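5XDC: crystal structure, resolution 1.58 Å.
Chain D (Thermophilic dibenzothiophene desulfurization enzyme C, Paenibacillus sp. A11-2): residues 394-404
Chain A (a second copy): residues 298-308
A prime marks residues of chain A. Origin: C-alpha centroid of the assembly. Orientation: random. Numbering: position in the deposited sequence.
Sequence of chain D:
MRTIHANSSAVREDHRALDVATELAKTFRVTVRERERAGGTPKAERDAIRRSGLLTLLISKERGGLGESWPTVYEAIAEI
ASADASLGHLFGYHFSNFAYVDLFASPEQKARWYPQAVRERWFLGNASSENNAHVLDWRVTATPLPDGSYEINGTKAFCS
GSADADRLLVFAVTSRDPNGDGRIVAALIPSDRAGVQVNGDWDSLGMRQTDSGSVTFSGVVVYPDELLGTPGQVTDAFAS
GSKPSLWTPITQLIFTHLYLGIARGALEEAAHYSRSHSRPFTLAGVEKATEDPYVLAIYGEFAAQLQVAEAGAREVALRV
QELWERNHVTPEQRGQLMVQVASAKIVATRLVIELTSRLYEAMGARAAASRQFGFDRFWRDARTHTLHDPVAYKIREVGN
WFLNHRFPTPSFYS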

# COMPACT_ATOMS: atom_id res chain seq x y z
N LYS D 394 -13.00 -13.64 1.13
CA LYS D 394 -13.42 -13.00 2.37
C LYS D 394 -13.71 -11.53 2.13
O LYS D 394 -14.70 -10.99 2.63
CB LYS D 394 -12.36 -13.20 3.46
CG LYS D 394 -12.27 -14.65 3.96
CD LYS D 394 -13.40 -15.01 4.92
CE LYS D 394 -13.71 -16.49 4.93
NZ LYS D 394 -14.36 -16.90 3.67
N ILE D 395 -12.86 -10.87 1.35
CA ILE D 395 -13.08 -9.47 1.00
C ILE D 395 -14.39 -9.31 0.23
O ILE D 395 -15.19 -8.41 0.50
CB ILE D 395 -11.88 -8.92 0.20
CG1 ILE D 395 -10.69 -8.76 1.15
CG2 ILE D 395 -12.21 -7.61 -0.49
CD1 ILE D 395 -9.35 -8.66 0.45
N ARG D 396 -14.63 -10.18 -0.76
CA ARG D 396 -15.88 -10.09 -1.53
C ARG D 396 -17.09 -10.30 -0.62
O ARG D 396 -18.11 -9.62 -0.76
CB ARG D 396 -15.89 -11.12 -2.66
CG ARG D 396 -17.04 -10.93 -3.63
CD ARG D 396 -17.23 -12.13 -4.52
NE ARG D 396 -18.20 -11.88 -5.59
CZ ARG D 396 -19.52 -11.98 -5.46
NH1 ARG D 396 -20.07 -12.32 -4.29
NH2 ARG D 396 -20.31 -11.73 -6.50
N GLU D 397 -16.96 -11.22 0.33
CA GLU D 397 -18.07 -11.49 1.25
C GLU D 397 -18.39 -10.26 2.09
O GLU D 397 -19.56 -9.90 2.26
CB GLU D 397 -17.71 -12.70 2.12
CG GLU D 397 -17.84 -14.00 1.35
CD GLU D 397 -16.97 -15.14 1.89
OE1 GLU D 397 -16.38 -15.02 2.98
OE2 GLU D 397 -16.88 -16.18 1.19
N VAL D 398 -17.37 -9.60 2.63
CA VAL D 398 -17.62 -8.39 3.40
C VAL D 398 -18.19 -7.30 2.50
O VAL D 398 -19.07 -6.54 2.91
CB VAL D 398 -16.34 -7.93 4.14
CG1 VAL D 398 -16.57 -6.59 4.84
CG2 VAL D 398 -15.91 -8.97 5.13
N GLY D 399 -17.71 -7.22 1.25
CA GLY D 399 -18.24 -6.22 0.33
C GLY D 399 -19.69 -6.46 -0.04
O GLY D 399 -20.47 -5.51 -0.16
N ASN D 400 -20.05 -7.72 -0.27
CA ASN D 400 -21.41 -8.10 -0.61
C ASN D 400 -22.35 -7.83 0.55
O ASN D 400 -23.50 -7.42 0.34
CB ASN D 400 -21.43 -9.58 -1.02
CG ASN D 400 -22.63 -9.96 -1.87
OD1 ASN D 400 -23.22 -9.14 -2.56
ND2 ASN D 400 -22.96 -11.25 -1.85
N TRP D 401 -21.87 -8.01 1.78
CA TRP D 401 -22.67 -7.62 2.95
C TRP D 401 -22.85 -6.11 3.01
O TRP D 401 -23.98 -5.62 3.14
CB TRP D 401 -22.01 -8.13 4.22
CG TRP D 401 -22.48 -7.43 5.45
CD1 TRP D 401 -23.67 -7.62 6.09
CD2 TRP D 401 -21.79 -6.41 6.18
NE1 TRP D 401 -23.75 -6.79 7.19
CE2 TRP D 401 -22.60 -6.04 7.26
CE3 TRP D 401 -20.54 -5.78 6.03
CZ2 TRP D 401 -22.23 -5.07 8.18
CZ3 TRP D 401 -20.17 -4.82 6.95
CH2 TRP D 401 -21.01 -4.47 8.02
N PHE D 402 -21.75 -5.34 2.92
CA PHE D 402 -21.85 -3.91 3.13
C PHE D 402 -22.65 -3.25 2.01
O PHE D 402 -23.49 -2.38 2.27
CB PHE D 402 -20.47 -3.26 3.22
CG PHE D 402 -20.53 -1.83 3.65
CD1 PHE D 402 -20.51 -1.50 4.98
CD2 PHE D 402 -20.70 -0.83 2.72
CE1 PHE D 402 -20.63 -0.17 5.39
CE2 PHE D 402 -20.82 0.48 3.12
CZ PHE D 402 -20.78 0.81 4.46
N LEU D 403 -22.40 -3.65 0.77
CA LEU D 403 -23.06 -2.99 -0.35
C LEU D 403 -24.46 -3.53 -0.59
O LEU D 403 -25.39 -2.75 -0.85
CB LEU D 403 -22.20 -3.14 -1.61
CG LEU D 403 -22.77 -2.52 -2.89
CD1 LEU D 403 -22.99 -1.03 -2.75
CD2 LEU D 403 -21.84 -2.84 -4.07
N ASN D 404 -24.65 -4.84 -0.53
CA ASN D 404 -25.91 -5.46 -0.94
C ASN D 404 -26.71 -6.06 0.22
O ASN D 404 -27.78 -6.63 -0.02
CB ASN D 404 -25.63 -6.54 -1.99
CG ASN D 404 -25.05 -5.96 -3.26
OD1 ASN D 404 -25.55 -4.97 -3.78
ND2 ASN D 404 -24.00 -6.58 -3.76
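Chain A 298-308: IYGEFAAQLQV

Residues 298-308 of chain A form a continuous stretch of α-helix that lies almost perpendicular across the helix of chain D residues 394-404. The N-to-C directions differ by 87°, and the axes approach to 6.7 Å, a separation close enough to bring backbone against backbone at the crossing point. The contact buries 522 Å², both sides summed, and contains no hydrogen bond between the two stretches.

Ile298′ points away from chain D, and the contact begins in earnest with Tyr299′. Its side chain (chi1 m) is directed toward the C-terminal part of the chain D helix, where its CD1 lies 4.1 Å from CD2 of Phe402 and its CD2 lies 3.9 Å from CD2 of Leu403. CD1 of Leu403 sits over one face of the tyrosine ring, 4.3 Å from the ring centroid, in a CH-π contact.

Gly300′ marks the crossing. Its CA is 3.4 Å from CA of Gly399 and 3.3 Å from O of Ile395, the latter a CA-H···O contact. This oxygen also accepts the helical hydrogen bond from N of Gly399. Glycine on both helices permits the approach: an ideal CB on Gly300′ would fall 1.9 Å from O of Ile395, and one on Gly399 would fall 3.0 Å from N of Gly300′.

At Glu301′ the backbone N packs 3.7 Å from CG2 of Ile395, while the end of the side chain leads away. Phe302′ makes no contact. One turn beyond Tyr299′, CB of Ala303′ lies 3.9 Å from both CG1 of Val398 and CD1 of Phe402, and CB of Ala304′ follows at 4.2 Å from the same Val398 CG1. Farther along, Gln307′ folds back so that its NE2 donates a 3.2 Å hydrogen bond to O of Ala303′, and its OE1 lies 4.0 Å from CH2 of Trp401.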

# COMPACT_ATOMS: atom_id res chain seq x y z
N ILE A 298 -13.57 -3.34 -3.52
CA ILE A 298 -13.30 -2.04 -2.91
C ILE A 298 -14.12 -1.88 -1.64
O ILE A 298 -13.59 -1.50 -0.58
CB ILE A 298 -13.56 -0.90 -3.91
CG1 ILE A 298 -12.49 -0.91 -5.00
CG2 ILE A 298 -13.56 0.46 -3.20
CD1 ILE A 298 -12.79 -0.03 -6.21
N TYR A 299 -15.43 -2.14 -1.72
CA TYR A 299 -16.26 -2.01 -0.54
C TYR A 299 -15.83 -2.98 0.55
O TYR A 299 -15.84 -2.64 1.73
CB TYR A 299 -17.74 -2.22 -0.88
CG TYR A 299 -18.37 -1.00 -1.50
CD1 TYR A 299 -18.63 0.13 -0.73
CD2 TYR A 299 -18.69 -0.97 -2.83
CE1 TYR A 299 -19.20 1.24 -1.28
CE2 TYR A 299 -19.26 0.16 -3.40
CZ TYR A 299 -19.51 1.26 -2.62
OH TYR A 299 -20.06 2.40 -3.15
N GLY A 300 -15.45 -4.20 0.16
CA GLY A 300 -15.07 -5.20 1.15
C GLY A 300 -13.79 -4.84 1.88
O GLY A 300 -13.70 -4.98 3.10
N GLU A 301 -12.79 -4.35 1.14
CA GLU A 301 -11.50 -4.02 1.75
C GLU A 301 -11.66 -2.88 2.76
O GLU A 301 -11.14 -2.94 3.87
CB GLU A 301 -10.50 -3.68 0.64
CG GLU A 301 -9.70 -2.41 0.80
CD GLU A 301 -8.61 -2.26 -0.27
OE1 GLU A 301 -8.77 -2.84 -1.37
OE2 GLU A 301 -7.59 -1.58 -0.00
N PHE A 302 -12.40 -1.85 2.38
CA PHE A 302 -12.55 -0.70 3.27
C PHE A 302 -13.56 -0.97 4.37
O PHE A 302 -13.35 -0.54 5.51
CB PHE A 302 -12.93 0.53 2.45
CG PHE A 302 -11.79 1.06 1.62
CD1 PHE A 302 -10.62 1.47 2.23
CD2 PHE A 302 -11.89 1.14 0.26
CE1 PHE A 302 -9.56 1.94 1.48
CE2 PHE A 302 -10.84 1.61 -0.49
CZ PHE A 302 -9.67 2.01 0.12
N ALA A 303 -14.66 -1.67 4.07
CA ALA A 303 -15.58 -2.04 5.14
C ALA A 303 -14.90 -2.93 6.18
O ALA A 303 -15.15 -2.79 7.37
CB ALA A 303 -16.83 -2.72 4.58
N ALA A 304 -14.06 -3.86 5.73
CA ALA A 304 -13.37 -4.73 6.68
C ALA A 304 -12.45 -3.94 7.59
O ALA A 304 -12.44 -4.12 8.82
CB ALA A 304 -12.58 -5.79 5.92
N GLN A 305 -11.64 -3.05 7.01
CA GLN A 305 -10.75 -2.25 7.83
C GLN A 305 -11.54 -1.39 8.80
O GLN A 305 -11.15 -1.22 9.96
CB GLN A 305 -9.87 -1.38 6.94
CG GLN A 305 -8.91 -2.17 6.08
CD GLN A 305 -8.08 -1.29 5.15
OE1 GLN A 305 -8.09 -1.48 3.93
NE2 GLN A 305 -7.35 -0.35 5.72
N LEU A 306 -12.66 -0.84 8.33
CA LEU A 306 -13.50 -0.03 9.21
C LEU A 306 -14.05 -0.85 10.38
O LEU A 306 -14.07 -0.37 11.52
CB LEU A 306 -14.63 0.61 8.39
CG LEU A 306 -15.59 1.49 9.18
CD1 LEU A 306 -14.88 2.71 9.72
CD2 LEU A 306 -16.80 1.89 8.31
N GLN A 307 -14.53 -2.08 10.12
CA GLN A 307 -15.07 -2.91 11.20
C GLN A 307 -14.02 -3.13 12.28
O GLN A 307 -14.30 -3.01 13.48
CB GLN A 307 -15.54 -4.28 10.69
CG GLN A 307 -16.66 -4.29 9.66
CD GLN A 307 -17.72 -3.29 9.96
OE1 GLN A 307 -18.49 -3.44 10.93
NE2 GLN A 307 -17.79 -2.25 9.14
N VAL A 308 -12.81 -3.47 11.86
CA VAL A 308 -11.77 -3.75 12.84
C VAL A 308 -11.38 -2.49 13.60
O VAL A 308 -11.22 -2.52 14.83
CB VAL A 308 -10.55 -4.40 12.15
CG1 VAL A 308 -9.43 -4.62 13.16
CG2 VAL A 308 -10.95 -5.73 11.50